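Local coordinates for protein anaphase-promoting complex subunit cut9 (PDB 2XPI) that serves as a TPR-repeat subunit of the anaphase-promoting complex/cyclosome, the E3 ubiquitin ligase that controls progression through mitosis and the G1 phase, at residues Tyr359-Ser362 with Asn363-Asp367; Tyr382-Val386 with Asn387-Glu391; Ala104-Gly107 with Glu108-Asp112; Gly194-Leu198 with Glu199-Cys203; Asp533-Ile536 with Asp537-Gln541. All blocks are in the same frame, centred on the assembly; numbering follows the deposited sequence.

Overall arrangement
The five contacts are local, each on a helix or turn of a repeat protein in which helices pair and then stack into a long superhelix. Contacts 3 and 4, in TPR 1 and TPR 4, have centres about 26 Å apart, and both touch the second subunit, in line with the homodimerization assigned to repeats 1-7. Contacts 1 and 2 sit on consecutive helices and meet directly, with Tyr359 CD1 3.6 Å from Tyr382 CZ. Contact 5, in TPR 13, lies among the repeats that bind hcn1; its centre is about 85 Å from that of contact 3. A gold cyanide ion lies about 4 Å from the Met202 side chain in contact 4.

Contact 1: Tyr359-Ser362 with Asn363-Asp367; sequences YLIS and NDLVD
Tyr359 holds CG anti to the backbone nitrogen (chi1 -174°) while Asn363, one helical turn on, bends its amide back along the helix (chi1 -80°), and the two flat groups meet as a result. The amide oxygen OD1 of Asn363 lies over one face of the Tyr359 ring, displaced toward the rim on the phenol side, and the two planes are nearly perpendicular at 88°. On another side of the same helix, Ile361 and Leu365 extend in the same direction, flank to flank, with CG2 of Ile361 3.6 Å from CD1 of Leu365. The backbone follows the usual alpha-helical pattern: Asn363 N bonds Tyr359 O at 3.2 Å, Asp364 N bonds Leu360 O at 3.2 Å and Leu365 N bonds Ile361 O at 3.0 Å.

These residues belong to helix 355-368 in TPR 8, a repeat that takes part in binding hcn1. Ile361 and Leu365 pack on Tyr342 of helix 342-352, and Leu365 also reaches Ala378 of helix 373-385; Leu365 is thus wedged between the two helices, while Ile361 backs it on the side of helix 342-352. An alanine in place of Leu365 lacks the CD1 methyl and would probably open a gap beside Ile361 and between the two flanking helices. Apolar branches therefore fill the seams between helices, whereas Asn363 and Asp364 are exposed, the latter with a long, weak ion pair to Arg368. The hydrogen bonds between the two segments are all main-chain, and the buried Ser362 hydroxyl is paid for by the carbonyl of Leu358.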
loop_
_atom_site.group_PDB
_atom_site.type_symbol
_atom_site.label_atom_id
_atom_site.label_comp_id
_atom_site.label_asym_id
_atom_site.label_seq_id
_atom_site.Cartn_x
_atom_site.Cartn_y
_atom_site.Cartn_z
ATOM N N TYR A 359 -0.834 -5.415 -30.935
ATOM C CA TYR A 359 0.558 -5.219 -30.534
ATOM C C TYR A 359 0.769 -3.954 -29.694
ATOM O O TYR A 359 1.446 -3.987 -28.665
ATOM C CB TYR A 359 1.449 -5.154 -31.766
ATOM C CG TYR A 359 2.918 -5.088 -31.433
ATOM C CD1 TYR A 359 3.610 -6.235 -31.028
ATOM C CD2 TYR A 359 3.621 -3.888 -31.530
ATOM C CE1 TYR A 359 4.955 -6.187 -30.722
ATOM C CE2 TYR A 359 4.973 -3.831 -31.234
ATOM C CZ TYR A 359 5.632 -4.983 -30.829
ATOM O OH TYR A 359 6.971 -4.935 -30.526
ATOM N N LEU A 360 0.199 -2.843 -30.147
ATOM C CA LEU A 360 0.269 -1.581 -29.415
ATOM C C LEU A 360 -0.349 -1.691 -28.021
ATOM O O LEU A 360 0.248 -1.266 -27.022
ATOM C CB LEU A 360 -0.439 -0.479 -30.203
ATOM C CG LEU A 360 0.014 -0.266 -31.653
ATOM C CD1 LEU A 360 -0.945 0.673 -32.380
ATOM C CD2 LEU A 360 1.471 0.234 -31.744
ATOM N N ILE A 361 -1.548 -2.260 -27.960
ATOM C CA ILE A 361 -2.266 -2.413 -26.700
ATOM C C ILE A 361 -1.519 -3.289 -25.694
ATOM O O ILE A 361 -1.366 -2.932 -24.524
ATOM C CB ILE A 361 -3.654 -3.023 -26.934
ATOM C CG1 ILE A 361 -4.555 -2.017 -27.647
ATOM C CG2 ILE A 361 -4.275 -3.439 -25.618
ATOM C CD1 ILE A 361 -5.664 -2.669 -28.435
ATOM N N SER A 362 -1.066 -4.450 -26.145
ATOM C CA SER A 362 -0.396 -5.353 -25.224
ATOM C C SER A 362 0.836 -4.667 -24.637
ATOM O O SER A 362 1.170 -4.861 -23.472
ATOM C CB SER A 362 -0.047 -6.694 -25.892
ATOM O OG SER A 362 0.241 -6.535 -27.261
ATOM N N ASN A 363 1.488 -3.839 -25.442
ATOM C CA ASN A 363 2.747 -3.250 -25.014
ATOM C C ASN A 363 2.610 -2.161 -23.967
ATOM O O ASN A 363 3.390 -2.126 -23.018
ATOM C CB ASN A 363 3.601 -2.805 -26.202
ATOM C CG ASN A 363 4.350 -3.971 -26.833
ATOM O OD1 ASN A 363 4.545 -4.020 -28.049
ATOM N ND2 ASN A 363 4.751 -4.938 -26.003
ATOM N N ASP A 364 1.622 -1.283 -24.097
ATOM C CA ASP A 364 1.466 -0.296 -23.031
ATOM C C ASP A 364 0.688 -0.829 -21.847
ATOM O O ASP A 364 0.745 -0.248 -20.766
ATOM C CB ASP A 364 0.946 1.070 -23.511
ATOM C CG ASP A 364 -0.505 1.047 -23.900
ATOM O OD1 ASP A 364 -1.331 1.703 -23.216
ATOM O OD2 ASP A 364 -0.805 0.391 -24.916
ATOM N N LEU A 365 -0.009 -1.945 -22.040
ATOM C CA LEU A 365 -0.626 -2.632 -20.917
ATOM C C LEU A 365 0.453 -3.265 -20.035
ATOM O O LEU A 365 0.421 -3.120 -18.810
ATOM C CB LEU A 365 -1.636 -3.669 -21.383
ATOM C CG LEU A 365 -3.041 -3.207 -21.778
ATOM C CD1 LEU A 365 -3.916 -4.412 -22.140
ATOM C CD2 LEU A 365 -3.677 -2.440 -20.659
ATOM N N VAL A 366 1.435 -3.939 -20.630
ATOM C CA VAL A 366 2.474 -4.511 -19.773
ATOM C C VAL A 366 3.343 -3.410 -19.194
ATOM O O VAL A 366 3.940 -3.577 -18.135
ATOM C CB VAL A 366 3.353 -5.587 -20.446
ATOM C CG1 VAL A 366 2.601 -6.268 -21.561
ATOM C CG2 VAL A 366 4.646 -4.989 -20.921
ATOM N N ASP A 367 3.394 -2.272 -19.873
ATOM C CA ASP A 367 4.127 -1.143 -19.324
ATOM C C ASP A 367 3.457 -0.575 -18.078
ATOM O O ASP A 367 4.130 -0.280 -17.099
ATOM C CB ASP A 367 4.329 -0.034 -20.354
ATOM C CG ASP A 367 5.227 1.077 -19.830
ATOM O OD1 ASP A 367 5.006 2.257 -20.192
ATOM O OD2 ASP A 367 6.153 0.770 -19.038
#

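Contact 2: Tyr382-Val386 with Asn387-Glu391; sequences YYLCV and NKISE
Tyr383 and Lys388 face each other across the tight turn that links the two helices of TPR 9, residues 373-385 and 389-402, the antiparallel helix pair of a tetratricopeptide repeat. The polar element of the turn is a single backbone hydrogen bond across it, from Lys388 N to Tyr383 O at 2.8 Å, with the donor nearly along the C=O axis. This is a 6→1 bond of the Schellman type, with Asn387 supplying the positive phi (63°) that lets the chain curl back. Lys388 then occupies the N-cap position of the next helix, so the end of one helix and the start of the other are separated by hardly any loop.

Aromatic contacts come next. The Tyr383 ring carries CG of Glu391 over one face in a CH-pi contact, 3.9 Å from the ring centroid and 19° off the normal. The bend of the Glu391 chain at chi2 carries the carboxylate away from the ring, the two planes 50° apart. On the opposite face lies CD2 of Tyr382, while CD of Lys388 approaches CD1 of Tyr383 to 3.8 Å.

Apolar contacts complete the turn. The aliphatic part of Lys388 lies alongside Val386, its CG 3.8 Å from Val386 CG1. On the inner side Leu384 packs on Ala392 of the following helix, and Ile389 on Ile419 of helix 407-420. Between these two residues the meeting is one of methyl groups, CD1 of Leu384 standing 3.6 Å from CD1 of Ile389.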
loop_
_atom_site.group_PDB
_atom_site.type_symbol
_atom_site.label_atom_id
_atom_site.label_comp_id
_atom_site.label_asym_id
_atom_site.label_seq_id
_atom_site.Cartn_x
_atom_site.Cartn_y
_atom_site.Cartn_z
ATOM N N TYR A 382 -2.458 -11.437 -28.900
ATOM C CA TYR A 382 -1.547 -10.970 -29.938
ATOM C C TYR A 382 -0.752 -12.100 -30.550
ATOM O O TYR A 382 -0.691 -12.218 -31.765
ATOM C CB TYR A 382 -0.558 -9.938 -29.420
ATOM C CG TYR A 382 0.557 -9.760 -30.408
ATOM C CD1 TYR A 382 0.303 -9.240 -31.669
ATOM C CD2 TYR A 382 1.853 -10.149 -30.107
ATOM C CE1 TYR A 382 1.305 -9.087 -32.596
ATOM C CE2 TYR A 382 2.878 -10.006 -31.037
ATOM C CZ TYR A 382 2.591 -9.472 -32.280
ATOM O OH TYR A 382 3.589 -9.316 -33.212
ATOM N N TYR A 383 -0.111 -12.911 -29.714
ATOM C CA TYR A 383 0.622 -14.058 -30.229
ATOM C C TYR A 383 -0.318 -14.979 -30.999
ATOM O O TYR A 383 0.121 -15.807 -31.791
ATOM C CB TYR A 383 1.381 -14.784 -29.119
ATOM C CG TYR A 383 2.594 -14.001 -28.695
ATOM C CD1 TYR A 383 3.569 -13.657 -29.624
ATOM C CD2 TYR A 383 2.762 -13.579 -27.379
ATOM C CE1 TYR A 383 4.682 -12.919 -29.262
ATOM C CE2 TYR A 383 3.880 -12.842 -27.000
ATOM C CZ TYR A 383 4.837 -12.513 -27.950
ATOM O OH TYR A 383 5.957 -11.788 -27.602
ATOM N N LEU A 384 -1.618 -14.776 -30.804
ATOM C CA LEU A 384 -2.636 -15.533 -31.515
ATOM C C LEU A 384 -3.108 -15.006 -32.916
ATOM O O LEU A 384 -3.439 -15.856 -33.735
ATOM C CB LEU A 384 -3.815 -15.841 -30.575
ATOM C CG LEU A 384 -4.465 -17.228 -30.656
ATOM C CD1 LEU A 384 -3.466 -18.289 -30.257
ATOM C CD2 LEU A 384 -5.726 -17.338 -29.793
ATOM N N CYS A 385 -3.159 -13.686 -33.225
ATOM C CA CYS A 385 -3.315 -13.302 -34.671
ATOM C C CYS A 385 -2.002 -13.486 -35.424
ATOM O O CYS A 385 -1.913 -13.176 -36.623
ATOM C CB CYS A 385 -3.858 -11.873 -35.034
ATOM S SG CYS A 385 -3.290 -11.487 -36.848
ATOM N N VAL A 386 -0.988 -13.971 -34.720
ATOM C CA VAL A 386 0.359 -14.029 -35.272
ATOM C C VAL A 386 0.814 -15.490 -35.335
ATOM O O VAL A 386 1.894 -15.831 -35.852
ATOM C CB VAL A 386 1.304 -13.107 -34.463
ATOM C CG1 VAL A 386 2.634 -13.760 -34.163
ATOM C CG2 VAL A 386 1.482 -11.797 -35.186
ATOM N N ASN A 387 -0.049 -16.355 -34.809
ATOM C CA ASN A 387 0.154 -17.785 -34.879
ATOM C C ASN A 387 1.384 -18.306 -34.161
ATOM O O ASN A 387 1.957 -19.316 -34.560
ATOM C CB ASN A 387 0.203 -18.218 -36.330
ATOM C CG ASN A 387 -0.917 -19.138 -36.678
ATOM O OD1 ASN A 387 -0.835 -20.349 -36.448
ATOM N ND2 ASN A 387 -2.003 -18.570 -37.209
ATOM N N LYS A 388 1.797 -17.618 -33.110
ATOM C CA LYS A 388 2.877 -18.104 -32.269
ATOM C C LYS A 388 2.211 -18.763 -31.085
ATOM O O LYS A 388 1.987 -18.143 -30.061
ATOM C CB LYS A 388 3.781 -16.953 -31.830
ATOM C CG LYS A 388 4.817 -16.559 -32.864
ATOM C CD LYS A 388 5.610 -15.344 -32.417
ATOM C CE LYS A 388 6.946 -15.205 -33.166
ATOM N NZ LYS A 388 7.955 -16.237 -32.758
ATOM N N ILE A 389 1.869 -20.028 -31.250
ATOM C CA ILE A 389 0.966 -20.710 -30.332
ATOM C C ILE A 389 1.599 -21.039 -28.964
ATOM O O ILE A 389 0.927 -20.960 -27.932
ATOM C CB ILE A 389 0.375 -21.966 -31.010
ATOM C CG1 ILE A 389 -0.250 -21.570 -32.347
ATOM C CG2 ILE A 389 -0.643 -22.655 -30.108
ATOM C CD1 ILE A 389 -1.331 -20.512 -32.210
ATOM N N SER A 390 2.883 -21.387 -28.961
ATOM C CA SER A 390 3.598 -21.659 -27.725
ATOM C C SER A 390 3.575 -20.447 -26.785
ATOM O O SER A 390 3.238 -20.569 -25.606
ATOM C CB SER A 390 5.052 -22.045 -28.012
ATOM O OG SER A 390 5.164 -22.760 -29.231
ATOM N N GLU A 391 3.945 -19.278 -27.294
ATOM C CA GLU A 391 4.038 -18.112 -26.430
ATOM C C GLU A 391 2.637 -17.573 -26.091
ATOM O O GLU A 391 2.425 -16.970 -25.038
ATOM C CB GLU A 391 4.982 -17.049 -27.015
ATOM C CG GLU A 391 4.958 -16.936 -28.529
ATOM C CD GLU A 391 5.780 -18.016 -29.242
ATOM O OE1 GLU A 391 7.030 -17.952 -29.176
ATOM O OE2 GLU A 391 5.179 -18.915 -29.888
#

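Contact 3: Ala104-Gly107 with Glu108-Asp112; sequences AFVG and EKVLD
Lys109 lays its aliphatic chain over one face of the Phe105 ring, with CD 4.1 Å from the ring centroid and 15° off the normal, a CH-pi contact shifted toward the rim. The next carbon, CE, is 3.5 Å from Phe105 CE1. The ring is brought to this side by a first torsion that sets CG anti to the backbone nitrogen (chi1 179°), and the lysine follows it with bends at chi2, chi3 and chi4. What the lysine does with its charge lies beyond the chain: NZ forms a salt bridge with Asp306 of the second subunit, and the Phe105 ring stacks with Tyr234 of that same subunit. The hydrocarbon part of one side chain thus lies against the ring while its charged end crosses the interface.

Round the helix, Glu108 folds back over the carbonyl of Ala104, where its OE2 comes to 3.8 Å from Ala104 CB. That oxygen is satisfied by the hydroxyl of Tyr127 on helix 117-129. On another face Val106 and Val110 turn toward helix 83-96, against Trp90 and Leu87, and Val106 CG1 is 4.2 Å from Val110 CG2.

Main-chain bonds one turn apart run beneath all this. Glu108 N reaches Ala104 O at 2.9 Å and Val110 N reaches Val106 O at 3.1 Å, while the bond from Lys109 N to Phe105 O is weak. The arrangement is that of a helix of TPR 1, packed against helices before and after it, whose Phe105-Lys109 side meets the second subunit, in keeping with the homodimerization assigned to repeats 1-7.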
loop_
_atom_site.group_PDB
_atom_site.type_symbol
_atom_site.label_atom_id
_atom_site.label_comp_id
_atom_site.label_asym_id
_atom_site.label_seq_id
_atom_site.Cartn_x
_atom_site.Cartn_y
_atom_site.Cartn_z
ATOM N N ALA A 104 -4.166 11.162 12.865
ATOM C CA ALA A 104 -3.763 10.334 14.001
ATOM C C ALA A 104 -3.472 11.217 15.203
ATOM O O ALA A 104 -3.851 10.890 16.315
ATOM C CB ALA A 104 -2.539 9.494 13.655
ATOM N N PHE A 105 -2.816 12.349 14.980
ATOM C CA PHE A 105 -2.514 13.257 16.075
ATOM C C PHE A 105 -3.771 13.803 16.739
ATOM O O PHE A 105 -3.870 13.833 17.966
ATOM C CB PHE A 105 -1.641 14.410 15.587
ATOM C CG PHE A 105 -1.296 15.401 16.656
ATOM C CD1 PHE A 105 -0.423 15.063 17.680
ATOM C CD2 PHE A 105 -1.830 16.682 16.634
ATOM C CE1 PHE A 105 -0.093 15.996 18.680
ATOM C CE2 PHE A 105 -1.501 17.616 17.614
ATOM C CZ PHE A 105 -0.636 17.274 18.641
ATOM N N VAL A 106 -4.731 14.242 15.935
ATOM C CA VAL A 106 -5.937 14.854 16.491
ATOM C C VAL A 106 -6.861 13.786 17.032
ATOM O O VAL A 106 -7.457 13.961 18.096
ATOM C CB VAL A 106 -6.679 15.720 15.457
ATOM C CG1 VAL A 106 -7.914 16.324 16.061
ATOM C CG2 VAL A 106 -5.759 16.803 14.932
ATOM N N GLY A 107 -6.960 12.675 16.293
ATOM C CA GLY A 107 -7.806 11.553 16.662
ATOM C C GLY A 107 -7.397 10.920 17.978
ATOM O O GLY A 107 -8.238 10.493 18.754
ATOM N N GLU A 108 -6.096 10.853 18.223
ATOM C CA GLU A 108 -5.595 10.356 19.490
ATOM C C GLU A 108 -5.972 11.292 20.662
ATOM O O GLU A 108 -6.298 10.820 21.754
ATOM C CB GLU A 108 -4.079 10.093 19.408
ATOM C CG GLU A 108 -3.694 8.916 18.479
ATOM C CD GLU A 108 -2.254 8.996 17.923
ATOM O OE1 GLU A 108 -1.506 9.938 18.316
ATOM O OE2 GLU A 108 -1.878 8.122 17.088
ATOM N N LYS A 109 -5.964 12.603 20.442
ATOM C CA LYS A 109 -6.340 13.540 21.520
ATOM C C LYS A 109 -7.828 13.540 21.898
ATOM O O LYS A 109 -8.156 13.659 23.078
ATOM C CB LYS A 109 -5.871 14.963 21.226
ATOM C CG LYS A 109 -4.496 15.258 21.784
ATOM C CD LYS A 109 -3.441 15.293 20.700
ATOM C CE LYS A 109 -2.159 14.617 21.168
ATOM N NZ LYS A 109 -2.354 13.142 21.431
ATOM N N VAL A 110 -8.719 13.403 20.912
ATOM C CA VAL A 110 -10.162 13.338 21.171
ATOM C C VAL A 110 -10.574 12.045 21.859
ATOM O O VAL A 110 -11.530 12.018 22.654
ATOM C CB VAL A 110 -10.982 13.369 19.886
ATOM C CG1 VAL A 110 -12.374 13.831 20.203
ATOM C CG2 VAL A 110 -10.339 14.263 18.846
ATOM N N LEU A 111 -9.886 10.960 21.514
ATOM C CA LEU A 111 -10.189 9.665 22.109
ATOM C C LEU A 111 -9.706 9.675 23.557
ATOM O O LEU A 111 -10.412 9.210 24.455
ATOM C CB LEU A 111 -9.577 8.502 21.308
ATOM C CG LEU A 111 -9.871 7.102 21.863
ATOM C CD1 LEU A 111 -11.377 6.857 21.996
ATOM C CD2 LEU A 111 -9.225 5.998 21.039
ATOM N N ASP A 112 -8.515 10.237 23.784
ATOM C CA ASP A 112 -8.003 10.405 25.151
ATOM C C ASP A 112 -8.995 11.180 26.018
ATOM O O ASP A 112 -9.262 10.792 27.149
ATOM C CB ASP A 112 -6.618 11.071 25.165
ATOM C CG ASP A 112 -5.508 10.143 24.645
ATOM O OD1 ASP A 112 -5.670 8.898 24.711
ATOM O OD2 ASP A 112 -4.466 10.659 24.170
#

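Contact 4: Gly194-Leu198 with Glu199-Cys203; sequences GGIKL and EASMC
The flat carbonyl group of Lys197 meets Ser201 N in its own plane, 3.3 Å from the oxygen, with an N-H...O angle of 162°. A second amide, Ala200 N, makes a weak bond to the same oxygen at 2.7 Å. Lys197 is the N-cap of helix 198-212 in TPR 4, and this forked acceptor opens the helix; Met202 N continues the pattern onto Leu198 O at 3.0 Å. The other planar group, the Glu199 carboxylate, is gripped at both oxygens, OE1 by Gln47 and OE2 by Asn177, the latter also a residue of the gold cyanide site. Lys197 NZ goes to Gln47 as well, so one glutamine bridges the two charged side chains.

Ahead of the helix, Ile196 turns its CG2 branch, anti to the backbone nitrogen, against the first turn, and this methyl touches Ala200 CB at 3.9 Å. Its other neighbour is polar. The buried hydroxyl of Ser201 lies within hydrogen-bonding reach of the amide oxygens of Gln97 and Gln99 of the second subunit, which ties the helix start to the dimer interface, and its OG lies 3.6 Å from Ile196 CG2.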
loop_
_atom_site.group_PDB
_atom_site.type_symbol
_atom_site.label_atom_id
_atom_site.label_comp_id
_atom_site.label_asym_id
_atom_site.label_seq_id
_atom_site.Cartn_x
_atom_site.Cartn_y
_atom_site.Cartn_z
ATOM N N GLY A 194 -28.642 6.490 4.704
ATOM C CA GLY A 194 -28.151 6.842 3.387
ATOM C C GLY A 194 -26.972 5.987 2.949
ATOM O O GLY A 194 -26.653 5.934 1.760
ATOM N N GLY A 195 -26.315 5.341 3.915
ATOM C CA GLY A 195 -25.188 4.462 3.639
ATOM C C GLY A 195 -25.575 2.998 3.651
ATOM O O GLY A 195 -26.755 2.680 3.833
ATOM N N ILE A 196 -24.595 2.119 3.424
ATOM C CA ILE A 196 -24.783 0.658 3.465
ATOM C C ILE A 196 -25.013 0.198 4.900
ATOM O O ILE A 196 -24.238 0.550 5.781
ATOM C CB ILE A 196 -23.520 -0.115 3.014
ATOM C CG1 ILE A 196 -22.799 0.549 1.827
ATOM C CG2 ILE A 196 -23.840 -1.599 2.799
ATOM C CD1 ILE A 196 -23.662 0.895 0.731
ATOM N N LYS A 197 -26.045 -0.602 5.152
ATOM C CA LYS A 197 -26.296 -1.045 6.526
ATOM C C LYS A 197 -25.111 -1.847 6.982
ATOM O O LYS A 197 -24.689 -2.745 6.290
ATOM C CB LYS A 197 -27.547 -1.905 6.613
ATOM C CG LYS A 197 -28.822 -1.184 6.246
ATOM C CD LYS A 197 -30.010 -1.964 6.729
ATOM C CE LYS A 197 -31.293 -1.222 6.416
ATOM N NZ LYS A 197 -32.449 -1.787 7.177
ATOM N N LEU A 198 -24.556 -1.520 8.139
ATOM C CA LEU A 198 -23.395 -2.249 8.622
ATOM C C LEU A 198 -23.691 -3.755 8.716
ATOM O O LEU A 198 -22.786 -4.593 8.593
ATOM C CB LEU A 198 -22.896 -1.668 9.947
ATOM C CG LEU A 198 -22.068 -0.384 9.822
ATOM C CD1 LEU A 198 -21.790 0.245 11.185
ATOM C CD2 LEU A 198 -20.758 -0.651 9.079
ATOM N N GLU A 199 -24.957 -4.107 8.910
ATOM C CA GLU A 199 -25.341 -5.511 8.856
ATOM C C GLU A 199 -24.951 -6.128 7.501
ATOM O O GLU A 199 -24.453 -7.255 7.439
ATOM C CB GLU A 199 -26.841 -5.685 9.093
ATOM C CG GLU A 199 -27.282 -7.150 9.061
ATOM C CD GLU A 199 -28.780 -7.330 9.239
ATOM O OE1 GLU A 199 -29.485 -6.324 9.502
ATOM O OE2 GLU A 199 -29.252 -8.483 9.111
ATOM N N ALA A 200 -25.176 -5.394 6.412
ATOM C CA ALA A 200 -24.818 -5.903 5.104
ATOM C C ALA A 200 -23.320 -6.099 5.028
ATOM O O ALA A 200 -22.835 -7.190 4.699
ATOM C CB ALA A 200 -25.262 -4.971 4.051
ATOM N N SER A 201 -22.585 -5.045 5.366
ATOM C CA SER A 201 -21.133 -5.024 5.253
ATOM C C SER A 201 -20.454 -6.153 6.008
ATOM O O SER A 201 -19.423 -6.670 5.578
ATOM C CB SER A 201 -20.587 -3.673 5.725
ATOM O OG SER A 201 -21.093 -2.622 4.905
ATOM N N MET A 202 -21.020 -6.545 7.138
ATOM C CA MET A 202 -20.429 -7.640 7.892
ATOM C C MET A 202 -20.696 -9.035 7.261
ATOM O O MET A 202 -19.879 -9.949 7.402
ATOM C CB MET A 202 -20.847 -7.568 9.367
ATOM C CG MET A 202 -20.305 -6.339 10.083
ATOM S SD MET A 202 -20.487 -6.416 11.878
ATOM C CE MET A 202 -22.167 -5.871 12.127
ATOM N N CYS A 203 -21.822 -9.192 6.561
ATOM C CA CYS A 203 -22.081 -10.433 5.814
ATOM C C CYS A 203 -21.134 -10.504 4.635
ATOM O O CYS A 203 -20.727 -11.590 4.236
ATOM C CB CYS A 203 -23.512 -10.498 5.274
ATOM S SG CYS A 203 -24.820 -10.816 6.482
#

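Contact 5: Asp533-Ile536 with Asp537-Gln541; sequences DAAI and DALNQ
ND2 of Asn540 stands 3.5 Å from the CG2 methyl of Ile536, one turn earlier on the same helix. Two first torsions produce the meeting: Ile536 has CG2 anti to the backbone nitrogen, and Asn540 has CG anti to its carbonyl carbon (chi1 -81°), which folds the amide back along the helix. The amide lies slantwise to the isoleucine. In the main chain, Asn540 N bonds Ile536 O at 2.9 Å, so backbone and side chain both draw close to the same carbonyl. Elsewhere on this turn the main chain repeats the pattern: Asp537 N reaches Asp533 O at 3.1 Å in a nearly straight bond, and Ala538 N reaches Ala534 O at 3.1 Å.

This is helix 532-545 of TPR 13, one of the repeats that bind hcn1, and it is held in the manner of the fold, between helix 516-528 before it and helix 550-562 after it. Ile536 packs on Val559 and Tyr560 of the later helix, while Asn540 and Leu539 both rest on Ile556. With an alanine here in place of Asn540, the amide is gone, which would probably leave CG2 of Ile536 without this neighbour along the helix and open a gap toward Ile556. On the earlier side Ala534 and Ala535 lie against Tyr526, and Leu539 touches Ala520. Further out, at the start of the helix, Asp533 turns away from the turn and uses OD2 for a salt bridge to Lys563.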
loop_
_atom_site.group_PDB
_atom_site.type_symbol
_atom_site.label_atom_id
_atom_site.label_comp_id
_atom_site.label_asym_id
_atom_site.label_seq_id
_atom_site.Cartn_x
_atom_site.Cartn_y
_atom_site.Cartn_z
ATOM N N ASP A 533 -23.408 -30.368 -59.481
ATOM C CA ASP A 533 -23.335 -28.969 -59.936
ATOM C C ASP A 533 -23.470 -28.001 -58.769
ATOM O O ASP A 533 -22.775 -26.992 -58.711
ATOM C CB ASP A 533 -24.418 -28.655 -60.981
ATOM C CG ASP A 533 -24.185 -29.362 -62.302
ATOM O OD1 ASP A 533 -25.158 -29.520 -63.084
ATOM O OD2 ASP A 533 -23.031 -29.764 -62.567
ATOM N N ALA A 534 -24.376 -28.306 -57.845
ATOM C CA ALA A 534 -24.488 -27.533 -56.614
ATOM C C ALA A 534 -23.217 -27.695 -55.788
ATOM O O ALA A 534 -22.821 -26.781 -55.058
ATOM C CB ALA A 534 -25.722 -27.953 -55.807
ATOM N N ALA A 535 -22.584 -28.860 -55.903
ATOM C CA ALA A 535 -21.338 -29.126 -55.197
ATOM C C ALA A 535 -20.200 -28.290 -55.777
ATOM O O ALA A 535 -19.427 -27.695 -55.034
ATOM C CB ALA A 535 -20.992 -30.579 -55.263
ATOM N N ILE A 536 -20.093 -28.255 -57.106
ATOM C CA ILE A 536 -19.040 -27.499 -57.735
ATOM C C ILE A 536 -19.184 -26.051 -57.294
ATOM O O ILE A 536 -18.228 -25.435 -56.822
ATOM C CB ILE A 536 -19.114 -27.575 -59.268
ATOM C CG1 ILE A 536 -18.576 -28.916 -59.771
ATOM C CG2 ILE A 536 -18.306 -26.454 -59.890
ATOM C CD1 ILE A 536 -17.181 -29.224 -59.287
ATOM N N ASP A 537 -20.389 -25.514 -57.434
ATOM C CA ASP A 537 -20.599 -24.122 -57.123
ATOM C C ASP A 537 -20.183 -23.786 -55.681
ATOM O O ASP A 537 -19.540 -22.749 -55.443
ATOM C CB ASP A 537 -22.042 -23.713 -57.369
ATOM C CG ASP A 537 -22.285 -22.254 -57.032
ATOM O OD1 ASP A 537 -21.820 -21.385 -57.815
ATOM O OD2 ASP A 537 -22.912 -21.969 -55.984
ATOM N N ALA A 538 -20.547 -24.654 -54.731
ATOM C CA ALA A 538 -20.229 -24.435 -53.317
ATOM C C ALA A 538 -18.751 -24.641 -53.006
ATOM O O ALA A 538 -18.161 -23.860 -52.265
ATOM C CB ALA A 538 -21.074 -25.316 -52.426
ATOM N N LEU A 539 -18.161 -25.695 -53.565
ATOM C CA LEU A 539 -16.745 -25.982 -53.362
ATOM C C LEU A 539 -15.939 -24.814 -53.845
ATOM O O LEU A 539 -14.901 -24.493 -53.273
ATOM C CB LEU A 539 -16.291 -27.217 -54.152
ATOM C CG LEU A 539 -16.349 -28.592 -53.493
ATOM C CD1 LEU A 539 -15.933 -28.505 -52.026
ATOM C CD2 LEU A 539 -17.726 -29.127 -53.611
ATOM N N ASN A 540 -16.418 -24.208 -54.928
ATOM C CA ASN A 540 -15.743 -23.103 -55.583
ATOM C C ASN A 540 -15.720 -21.886 -54.695
ATOM O O ASN A 540 -14.716 -21.171 -54.615
ATOM C CB ASN A 540 -16.454 -22.737 -56.890
ATOM C CG ASN A 540 -16.077 -23.650 -58.030
ATOM O OD1 ASN A 540 -15.273 -24.563 -57.858
ATOM N ND2 ASN A 540 -16.654 -23.411 -59.208
ATOM N N GLN A 541 -16.858 -21.642 -54.056
ATOM C CA GLN A 541 -17.025 -20.476 -53.224
ATOM C C GLN A 541 -16.174 -20.710 -51.974
ATOM O O GLN A 541 -15.662 -19.771 -51.370
ATOM C CB GLN A 541 -18.506 -20.268 -52.911
ATOM C CG GLN A 541 -18.796 -19.105 -51.977
ATOM C CD GLN A 541 -18.829 -17.781 -52.704
ATOM O OE1 GLN A 541 -19.206 -17.729 -53.881
ATOM N NE2 GLN A 541 -18.427 -16.698 -52.017
#